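Long-range contact in 50S ribosomal protein L16 arginine hydroxylase (Escherichia coli, PDB 4CCL), which hydroxylates an arginine of ribosomal protein uL16, using ferrous iron, 2-oxoglutarate and molecular oxygen: residues B[129-143]-B[188-202]. Residues are numbered along the deposited sequence; the frame is centred on the assembly and turned at random.
With SO4 (sulfate ion), chain L.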
ATOM      1  N   TYR B 129      12.749 -13.316  15.127  1.00 54.79           N
ATOM      2  CA  TYR B 129      11.683 -13.712  16.037  1.00 49.85           C
ATOM      3  C   TYR B 129      12.168 -14.560  17.211  1.00 51.30           C
ATOM      4  O   TYR B 129      13.231 -15.182  17.150  1.00 56.34           O
ATOM      5  CB  TYR B 129      10.607 -14.473  15.268  1.00 48.69           C
ATOM      6  CG  TYR B 129      10.192 -13.797  13.981  1.00 57.59           C
ATOM      7  CD1 TYR B 129       9.265 -12.763  13.988  1.00 50.21           C
ATOM      8  CD2 TYR B 129      10.731 -14.190  12.761  1.00 62.91           C
ATOM      9  CE1 TYR B 129       8.886 -12.140  12.812  1.00 54.14           C
ATOM     10  CE2 TYR B 129      10.359 -13.575  11.586  1.00 63.04           C
ATOM     11  CZ  TYR B 129       9.437 -12.551  11.615  1.00 61.53           C
ATOM     12  OH  TYR B 129       9.067 -11.940  10.442  1.00 63.18           O
ATOM     13  N   ASP B 130      11.371 -14.575  18.275  1.00 48.21           N
ATOM     14  CA  ASP B 130      11.629 -15.428  19.424  1.00 48.21           C
ATOM     15  C   ASP B 130      11.376 -16.875  19.029  1.00 50.62           C
ATOM     16  O   ASP B 130      10.558 -17.153  18.153  1.00 55.08           O
ATOM     17  CB  ASP B 130      10.706 -15.052  20.581  1.00 42.59           C
ATOM     18  CG  ASP B 130      10.771 -13.578  20.924  1.00 49.52           C
ATOM     19  OD1 ASP B 130      10.073 -12.780  20.260  1.00 53.90           O
ATOM     20  OD2 ASP B 130      11.524 -13.217  21.854  1.00 47.03           O
ATOM     21  N   VAL B 131      12.083 -17.798  19.670  1.00 43.98           N
ATOM     22  CA  VAL B 131      11.872 -19.214  19.408  1.00 38.14           C
ATOM     23  C   VAL B 131      12.154 -20.058  20.650  1.00 37.13           C
ATOM     24  O   VAL B 131      13.039 -19.732  21.445  1.00 50.18           O
ATOM     25  CB  VAL B 131      12.727 -19.704  18.206  1.00 47.39           C
ATOM     26  CG1 VAL B 131      14.213 -19.675  18.540  1.00 45.50           C
ATOM     27  CG2 VAL B 131      12.295 -21.098  17.758  1.00 46.09           C
ATOM     28  N   PHE B 132      11.377 -21.122  20.830  1.00 40.15           N
ATOM     29  CA  PHE B 132      11.693 -22.124  21.840  1.00 40.02           C
ATOM     30  C   PHE B 132      12.116 -23.393  21.117  1.00 45.41           C
ATOM     31  O   PHE B 132      11.347 -23.947  20.335  1.00 47.35           O
ATOM     32  CB  PHE B 132      10.483 -22.413  22.729  1.00 40.68           C
ATOM     33  CG  PHE B 132      10.153 -21.307  23.691  1.00 41.01           C
ATOM     34  CD1 PHE B 132       9.329 -20.261  23.307  1.00 48.20           C
ATOM     35  CD2 PHE B 132      10.652 -21.321  24.984  1.00 36.91           C
ATOM     36  CE1 PHE B 132       9.019 -19.246  24.190  1.00 44.94           C
ATOM     37  CE2 PHE B 132      10.345 -20.307  25.872  1.00 39.21           C
ATOM     38  CZ  PHE B 132       9.526 -19.269  25.473  1.00 37.02           C
ATOM     39  N   ILE B 133      13.335 -23.858  21.361  1.00 41.86           N
ATOM     40  CA  ILE B 133      13.804 -25.059  20.684  1.00 46.48           C
ATOM     41  C   ILE B 133      13.830 -26.249  21.638  1.00 50.96           C
ATOM     42  O   ILE B 133      14.644 -26.314  22.557  1.00 49.85           O
ATOM     43  CB  ILE B 133      15.187 -24.855  20.044  1.00 47.33           C
ATOM     44  CG1 ILE B 133      15.156 -23.647  19.104  1.00 39.63           C
ATOM     45  CG2 ILE B 133      15.612 -26.107  19.301  1.00 48.61           C
ATOM     46  CD1 ILE B 133      16.515 -23.245  18.560  1.00 40.42           C
ATOM     47  N   ILE B 134      12.926 -27.191  21.395  1.00 46.35           N
ATOM     48  CA  ILE B 134      12.726 -28.343  22.262  1.00 43.51           C
ATOM     49  C   ILE B 134      13.494 -29.551  21.750  1.00 50.55           C
ATOM     50  O   ILE B 134      13.305 -29.983  20.612  1.00 52.20           O
ATOM     51  CB  ILE B 134      11.232 -28.718  22.333  1.00 39.52           C
ATOM     52  CG1 ILE B 134      10.392 -27.505  22.736  1.00 38.50           C
ATOM     53  CG2 ILE B 134      11.011 -29.873  23.299  1.00 42.90           C
ATOM     54  CD1 ILE B 134       8.910 -27.666  22.453  1.00 41.49           C
ATOM     55  N   GLN B 135      14.360 -30.100  22.595  1.00 53.01           N
ATOM     56  CA  GLN B 135      15.091 -31.307  22.243  1.00 47.71           C
ATOM     57  C   GLN B 135      14.206 -32.540  22.377  1.00 52.59           C
ATOM     58  O   GLN B 135      13.610 -32.779  23.428  1.00 53.87           O
ATOM     59  CB  GLN B 135      16.343 -31.461  23.108  1.00 47.08           C
ATOM     60  CG  GLN B 135      17.144 -32.727  22.819  1.00 49.68           C
ATOM     61  CD  GLN B 135      17.774 -32.723  21.439  1.00 54.65           C
ATOM     62  OE1 GLN B 135      18.371 -31.731  21.021  1.00 59.62           O
ATOM     63  NE2 GLN B 135      17.637 -33.832  20.721  1.00 53.08           N
ATOM     64  N   GLY B 136      14.126 -33.309  21.296  1.00 48.74           N
ATOM     65  CA  GLY B 136      13.420 -34.577  21.268  1.00 46.29           C
ATOM     66  C   GLY B 136      14.405 -35.719  21.433  1.00 57.09           C
ATOM     67  O   GLY B 136      15.390 -35.589  22.161  1.00 60.39           O
ATOM     68  N   THR B 137      14.129 -36.843  20.777  1.00 53.25           N
ATOM     69  CA  THR B 137      15.039 -37.985  20.792  1.00 64.93           C
ATOM     70  C   THR B 137      16.424 -37.577  20.311  1.00 69.43           C
ATOM     71  O   THR B 137      16.560 -36.716  19.443  1.00 68.44           O
ATOM     72  CB  THR B 137      14.560 -39.115  19.861  1.00 70.05           C
ATOM     73  OG1 THR B 137      14.670 -38.688  18.496  1.00 74.60           O
ATOM     74  CG2 THR B 137      13.123 -39.496  20.159  1.00 73.01           C
ATOM     75  N   GLY B 138      17.450 -38.200  20.882  1.00 64.12           N
ATOM     76  CA  GLY B 138      18.818 -37.929  20.489  1.00 58.94           C
ATOM     77  C   GLY B 138      19.410 -36.744  21.218  1.00 56.07           C
ATOM     78  O   GLY B 138      18.889 -36.319  22.250  1.00 53.71           O
ATOM     79  N   ARG B 139      20.513 -36.221  20.689  1.00 53.60           N
ATOM     80  CA  ARG B 139      21.187 -35.078  21.297  1.00 51.85           C
ATOM     81  C   ARG B 139      21.778 -34.135  20.255  1.00 52.12           C
ATOM     82  O   ARG B 139      22.210 -34.562  19.183  1.00 53.69           O
ATOM     83  CB  ARG B 139      22.296 -35.540  22.250  1.00 56.03           C
ATOM     84  CG  ARG B 139      21.800 -36.211  23.520  1.00 69.76           C
ATOM     85  CD  ARG B 139      22.919 -36.459  24.513  1.00 82.70           C
ATOM     86  NE  ARG B 139      24.074 -37.101  23.900  1.00 92.33           N
ATOM     87  CZ  ARG B 139      25.268 -36.530  23.783  1.00 92.89           C
ATOM     88  NH1 ARG B 139      25.466 -35.303  24.249  1.00 84.53           N
ATOM     89  NH2 ARG B 139      26.265 -37.189  23.207  1.00 95.72           N
ATOM     90  N   ARG B 140      21.792 -32.847  20.581  1.00 49.22           N
ATOM     91  CA  ARG B 140      22.422 -31.849  19.730  1.00 54.77           C
ATOM     92  C   ARG B 140      23.271 -30.908  20.557  1.00 51.70           C
ATOM     93  O   ARG B 140      22.989 -30.660  21.731  1.00 43.72           O
ATOM     94  CB  ARG B 140      21.380 -31.032  18.966  1.00 58.21           C
ATOM     95  CG  ARG B 140      20.392 -31.861  18.187  1.00 59.07           C
ATOM     96  CD  ARG B 140      19.531 -31.001  17.291  1.00 55.72           C
ATOM     97  NE  ARG B 140      20.186 -30.702  16.022  1.00 53.66           N
ATOM     98  CZ  ARG B 140      19.788 -29.746  15.190  1.00 58.94           C
ATOM     99  NH1 ARG B 140      18.747 -28.985  15.502  1.00 57.80           N
ATOM    100  NH2 ARG B 140      20.436 -29.543  14.051  1.00 60.94           N
ATOM    101  N   ARG B 141      24.321 -30.392  19.935  1.00 50.75           N
ATOM    102  CA  ARG B 141      25.091 -29.313  20.513  1.00 45.20           C
ATOM    103  C   ARG B 141      24.498 -28.009  20.011  1.00 50.02           C
ATOM    104  O   ARG B 141      24.412 -27.786  18.800  1.00 64.87           O
ATOM    105  CB  ARG B 141      26.558 -29.417  20.107  1.00 49.27           C
ATOM    106  CG  ARG B 141      27.437 -28.311  20.664  1.00 54.67           C
ATOM    107  CD  ARG B 141      28.852 -28.450  20.139  1.00 60.54           C
ATOM    108  NE  ARG B 141      29.745 -27.414  20.648  1.00 64.61           N
ATOM    109  CZ  ARG B 141      31.010 -27.276  20.267  1.00 62.78           C
ATOM    110  NH1 ARG B 141      31.524 -28.108  19.373  1.00 62.27           N
ATOM    111  NH2 ARG B 141      31.758 -26.307  20.776  1.00 63.25           N
ATOM    112  N   TRP B 142      24.067 -27.172  20.947  1.00 43.16           N
ATOM    113  CA  TRP B 142      23.543 -25.851  20.646  1.00 49.79           C
ATOM    114  C   TRP B 142      24.458 -24.757  21.178  1.00 53.80           C
ATOM    115  O   TRP B 142      24.968 -24.829  22.307  1.00 59.06           O
ATOM    116  CB  TRP B 142      22.125 -25.676  21.198  1.00 46.08           C
ATOM    117  CG  TRP B 142      21.075 -26.159  20.256  1.00 50.10           C
ATOM    118  CD1 TRP B 142      20.385 -27.326  20.330  1.00 50.98           C
ATOM    119  CD2 TRP B 142      20.611 -25.477  19.074  1.00 51.74           C
ATOM    120  NE1 TRP B 142      19.509 -27.419  19.273  1.00 50.12           N
ATOM    121  CE2 TRP B 142      19.625 -26.322  18.503  1.00 51.88           C
ATOM    122  CE3 TRP B 142      20.925 -24.271  18.466  1.00 52.10           C
ATOM    123  CZ2 TRP B 142      18.960 -25.952  17.328  1.00 54.23           C
ATOM    124  CZ3 TRP B 142      20.258 -23.922  17.304  1.00 51.88           C
ATOM    125  CH2 TRP B 142      19.285 -24.764  16.748  1.00 52.39           C
ATOM    126  N   ARG B 143      24.654 -23.750  20.336  1.00 52.70           N
ATOM    127  CA  ARG B 143      25.513 -22.620  20.625  1.00 48.06           C
ATOM    128  C   ARG B 143      24.776 -21.320  20.321  1.00 51.22           C
ATOM    129  O   ARG B 143      24.135 -21.189  19.279  1.00 49.02           O
ATOM    130  CB  ARG B 143      26.805 -22.705  19.809  1.00 49.69           C
ATOM    131  CG  ARG B 143      27.650 -23.938  20.115  1.00 51.75           C
ATOM    132  CD  ARG B 143      28.887 -24.026  19.232  1.00 53.49           C
ATOM    133  NE  ARG B 143      29.821 -22.932  19.482  1.00 63.62           N
ATOM    134  CZ  ARG B 143      29.987 -21.889  18.676  1.00 70.41           C
ATOM    135  NH1 ARG B 143      29.283 -21.797  17.556  1.00 72.68           N
ATOM    136  NH2 ARG B 143      30.858 -20.940  18.988  1.00 71.64           N
ATOM    137  N   GLU B 188      23.542 -21.594  16.462  1.00 51.18           N
ATOM    138  CA  GLU B 188      23.821 -22.704  15.575  1.00 57.16           C
ATOM    139  C   GLU B 188      23.683 -23.965  16.394  1.00 57.24           C
ATOM    140  O   GLU B 188      24.020 -23.977  17.570  1.00 60.13           O
ATOM    141  CB  GLU B 188      25.247 -22.604  15.040  1.00 68.10           C
ATOM    142  CG  GLU B 188      25.672 -23.784  14.186  1.00 74.23           C
ATOM    143  CD  GLU B 188      27.098 -23.669  13.694  1.00 78.50           C
ATOM    144  OE1 GLU B 188      27.902 -22.975  14.351  1.00 76.84           O
ATOM    145  OE2 GLU B 188      27.411 -24.268  12.645  1.00 81.72           O
ATOM    146  N   GLY B 189      23.205 -25.038  15.783  1.00 55.37           N
ATOM    147  CA  GLY B 189      23.189 -26.299  16.484  1.00 60.06           C
ATOM    148  C   GLY B 189      23.276 -27.461  15.531  1.00 60.06           C
ATOM    149  O   GLY B 189      22.860 -27.364  14.377  1.00 54.08           O
ATOM    150  N   TYR B 190      23.797 -28.577  16.025  1.00 58.31           N
ATOM    151  CA  TYR B 190      24.024 -29.729  15.165  1.00 61.52           C
ATOM    152  C   TYR B 190      23.929 -31.037  15.936  1.00 62.83           C
ATOM    153  O   TYR B 190      24.240 -31.096  17.124  1.00 63.06           O
ATOM    154  CB  TYR B 190      25.359 -29.613  14.413  1.00 63.91           C
ATOM    155  CG  TYR B 190      26.605 -29.702  15.274  1.00 73.02           C
ATOM    156  CD1 TYR B 190      27.161 -30.934  15.597  1.00 71.50           C
ATOM    157  CD2 TYR B 190      27.238 -28.555  15.740  1.00 74.00           C
ATOM    158  CE1 TYR B 190      28.300 -31.023  16.374  1.00 76.21           C
ATOM    159  CE2 TYR B 190      28.383 -28.635  16.518  1.00 69.57           C
ATOM    160  CZ  TYR B 190      28.907 -29.873  16.832  1.00 76.08           C
ATOM    161  OH  TYR B 190      30.043 -29.967  17.603  1.00 78.40           O
ATOM    162  N   ALA B 191      23.489 -32.083  15.250  1.00 58.04           N
ATOM    163  CA  ALA B 191      23.235 -33.363  15.892  1.00 58.15           C
ATOM    164  C   ALA B 191      24.519 -34.073  16.305  1.00 66.62           C
ATOM    165  O   ALA B 191      25.505 -34.083  15.569  1.00 72.67           O
ATOM    166  CB  ALA B 191      22.406 -34.255  14.979  1.00 58.01           C
ATOM    167  N   LEU B 192      24.498 -34.645  17.504  1.00 67.50           N
ATOM    168  CA  LEU B 192      25.540 -35.561  17.941  1.00 69.65           C
ATOM    169  C   LEU B 192      25.027 -36.965  17.638  1.00 77.27           C
ATOM    170  O   LEU B 192      25.616 -37.686  16.830  1.00 83.43           O
ATOM    171  CB  LEU B 192      25.843 -35.368  19.428  1.00 65.10           C
ATOM    172  CG  LEU B 192      26.341 -33.963  19.787  1.00 61.98           C
ATOM    173  CD1 LEU B 192      26.843 -33.903  21.224  1.00 55.42           C
ATOM    174  CD2 LEU B 192      27.423 -33.513  18.819  1.00 63.42           C
ATOM    175  N   GLU B 193      23.939 -37.346  18.299  1.00 79.65           N
ATOM    176  CA  GLU B 193      23.224 -38.552  17.912  0.50 81.01           C
ATOM    177  C   GLU B 193      22.089 -38.148  16.976  1.00 83.29           C
ATOM    178  O   GLU B 193      21.916 -36.963  16.692  1.00 82.38           O
ATOM    179  CB  GLU B 193      22.699 -39.307  19.136  0.50 78.37           C
ATOM    180  CG  GLU B 193      23.785 -39.988  19.964  0.50 75.41           C
ATOM    181  CD  GLU B 193      24.200 -39.176  21.176  0.50 70.29           C
ATOM    182  OE1 GLU B 193      23.392 -39.069  22.124  0.50 64.03           O
ATOM    183  OE2 GLU B 193      25.331 -38.645  21.182  0.50 55.96           O
ATOM    184  N   ASN B 194      21.335 -39.120  16.469  1.00 83.10           N
ATOM    185  CA  ASN B 194      20.205 -38.825  15.591  1.00 71.30           C
ATOM    186  C   ASN B 194      19.184 -38.014  16.369  1.00 73.25           C
ATOM    187  O   ASN B 194      18.726 -38.437  17.427  1.00 78.61           O
ATOM    188  CB  ASN B 194      19.555 -40.118  15.098  1.00 72.91           C
ATOM    189  CG  ASN B 194      20.113 -40.591  13.771  1.00 76.44           C
ATOM    190  OD1 ASN B 194      21.054 -40.012  13.230  1.00 77.51           O
ATOM    191  ND2 ASN B 194      19.529 -41.660  13.238  1.00 80.45           N
ATOM    192  N   ALA B 195      18.798 -36.859  15.839  1.00 66.29           N
ATOM    193  CA  ALA B 195      18.088 -35.885  16.656  1.00 58.88           C
ATOM    194  C   ALA B 195      16.800 -35.319  16.064  1.00 61.67           C
ATOM    195  O   ALA B 195      16.673 -35.132  14.853  1.00 66.43           O
ATOM    196  CB  ALA B 195      19.021 -34.763  17.032  1.00 57.54           C
HETATM  197  N   MSE B 196      15.851 -35.048  16.956  1.00 57.05           N
HETATM  198  CA  MSE B 196      14.606 -34.376  16.613  1.00 54.24           C
HETATM  199  C   MSE B 196      14.476 -33.089  17.422  1.00 54.30           C
HETATM  200  O   MSE B 196      14.584 -33.099  18.650  1.00 51.43           O
HETATM  201  CB  MSE B 196      13.411 -35.294  16.883  1.00 51.88           C
HETATM  202  CG  MSE B 196      13.300 -36.455  15.910  1.00 62.38           C
HETATM  203 SE   MSE B 196      12.369 -35.962  14.267  1.00 84.10          SE
HETATM  204  CE  MSE B 196      10.566 -36.470  14.796  1.00 69.65           C
ATOM    205  N   ASN B 197      14.260 -31.978  16.726  1.00 49.09           N
ATOM    206  CA  ASN B 197      14.083 -30.687  17.379  1.00 48.41           C
ATOM    207  C   ASN B 197      12.745 -30.059  17.023  1.00 51.08           C
ATOM    208  O   ASN B 197      12.314 -30.099  15.866  1.00 54.87           O
ATOM    209  CB  ASN B 197      15.224 -29.731  17.019  1.00 47.57           C
ATOM    210  CG  ASN B 197      16.387 -29.818  17.989  1.00 53.31           C
ATOM    211  OD1 ASN B 197      17.182 -28.886  18.105  1.00 59.86           O
ATOM    212  ND2 ASN B 197      16.489 -30.938  18.696  1.00 54.38           N
ATOM    213  N   TYR B 198      12.094 -29.479  18.025  1.00 49.74           N
ATOM    214  CA  TYR B 198      10.788 -28.879  17.826  1.00 44.51           C
ATOM    215  C   TYR B 198      10.859 -27.401  18.151  1.00 47.98           C
ATOM    216  O   TYR B 198      10.955 -27.012  19.311  1.00 47.64           O
ATOM    217  CB  TYR B 198       9.757 -29.555  18.730  1.00 39.69           C
ATOM    218  CG  TYR B 198       9.742 -31.057  18.604  1.00 46.42           C
ATOM    219  CD1 TYR B 198      10.665 -31.840  19.290  1.00 43.53           C
ATOM    220  CD2 TYR B 198       8.815 -31.695  17.791  1.00 47.37           C
ATOM    221  CE1 TYR B 198      10.665 -33.211  19.173  1.00 41.45           C
ATOM    222  CE2 TYR B 198       8.804 -33.071  17.670  1.00 50.61           C
ATOM    223  CZ  TYR B 198       9.733 -33.822  18.364  1.00 51.92           C
ATOM    224  OH  TYR B 198       9.733 -35.190  18.247  1.00 54.82           O
ATOM    225  N   SER B 199      10.755 -26.576  17.120  1.00 48.25           N
ATOM    226  CA  SER B 199      10.840 -25.140  17.295  1.00 46.56           C
ATOM    227  C   SER B 199       9.452 -24.518  17.339  1.00 49.40           C
ATOM    228  O   SER B 199       8.701 -24.568  16.356  1.00 56.93           O
ATOM    229  CB  SER B 199      11.689 -24.512  16.185  1.00 45.19           C
ATOM    230  OG  SER B 199      13.026 -24.987  16.241  1.00 51.24           O
ATOM    231  N   VAL B 200       9.123 -23.935  18.488  1.00 42.28           N
ATOM    232  CA  VAL B 200       7.899 -23.175  18.624  1.00 39.91           C
ATOM    233  C   VAL B 200       8.314 -21.769  18.275  1.00 36.19           C
ATOM    234  O   VAL B 200       9.065 -21.125  19.017  1.00 42.00           O
ATOM    235  CB  VAL B 200       7.390 -23.165  20.074  1.00 46.49           C
ATOM    236  CG1 VAL B 200       6.106 -22.352  20.181  1.00 45.44           C
ATOM    237  CG2 VAL B 200       7.183 -24.579  20.586  1.00 46.16           C
ATOM    238  N   GLY B 201       7.827 -21.301  17.133  1.00 38.48           N
ATOM    239  CA  GLY B 201       8.233 -20.020  16.602  1.00 37.78           C
ATOM    240  C   GLY B 201       7.241 -18.938  16.949  1.00 42.12           C
ATOM    241  O   GLY B 201       6.089 -19.213  17.285  1.00 45.64           O
ATOM    242  N   PHE B 202       7.695 -17.697  16.853  1.00 45.52           N
ATOM    243  CA  PHE B 202       6.838 -16.554  17.120  1.00 42.98           C
ATOM    244  C   PHE B 202       6.894 -15.574  15.959  1.00 49.07           C
ATOM    245  O   PHE B 202       7.769 -15.662  15.099  1.00 66.40           O
ATOM    246  CB  PHE B 202       7.217 -15.885  18.444  1.00 37.43           C
ATOM    247  CG  PHE B 202       6.804 -16.674  19.656  1.00 44.79           C
ATOM    248  CD1 PHE B 202       7.540 -17.771  20.068  1.00 40.46           C
ATOM    249  CD2 PHE B 202       5.672 -16.325  20.373  1.00 42.00           C
ATOM    250  CE1 PHE B 202       7.161 -18.501  21.173  1.00 34.63           C
ATOM    251  CE2 PHE B 202       5.288 -17.051  21.483  1.00 37.13           C
ATOM    252  CZ  PHE B 202       6.033 -18.142  21.882  1.00 35.59           C
TER
HETATM  253  S   SO4 L1375      17.005 -26.445  13.587  1.00 68.78           S
HETATM  254  O1  SO4 L1375      16.057 -27.120  14.469  1.00 62.68           O
HETATM  255  O2  SO4 L1375      16.794 -25.001  13.643  1.00 74.15           O
HETATM  256  O3  SO4 L1375      18.369 -26.735  14.015  1.00 75.26           O
HETATM  257  O4  SO4 L1375      16.800 -26.923  12.223  1.00 65.34           O
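Asn197 OD1 takes two bonds at once: Trp142 NE1 reaches it in the carbonyl plane at 3.0 Å, with the oxygen also in the plane of the indole, while Arg140 NH1 comes from above the carbonyl plane of Asn197 at 3.0 Å. Guanidinium and amide stand 76° apart, the oxygen at the guanidinium edge. Arg140 is bent at chi3 (84°), which turns that edge to Asn197 OD1 and to sulfate O3, 2.7 Å from NH1. Asn197 ND2 bonds to Gln135 OE1 and to its neighbour's carbonyl, Met196 O, both in its own amide plane, which fixes the amide's rotation. With an alanine at Asn197, the buried indole N-H is likely to lose its acceptor, Gln135 OE1 its donor, and Arg140 NH1 one of its two acceptors. The Trp142 ring lies between Ile133 CD1 and Gly189 CA, the latter a CH-pi contact 3.7 Å from the six-membered ring's centroid. Two antiparallel ladders, 131-135 with 195-202 and 140-143 with 188-191, belong to the two sheets of the JmjC double-stranded beta-helix. Arg140 probably binds substrate, and the sulfate, likely from the crystallisation liquor and also bonded to Ser114, is consistent with an anion-binding pocket. On the other face of the second ladder, Arg141 CB sits over the Tyr190 ring, and the extended chain brings NH1 3.0 Å from Tyr190 OH, in the guanidinium plane, while NH2 pairs with Asp170. Where the strands turn, Arg139 is salt-bridged to Glu172 and, tentatively, to Glu193, which has a second conformer. Far along the first ladder, Phe132 and Phe202 meet rim to rim, planes at 55°.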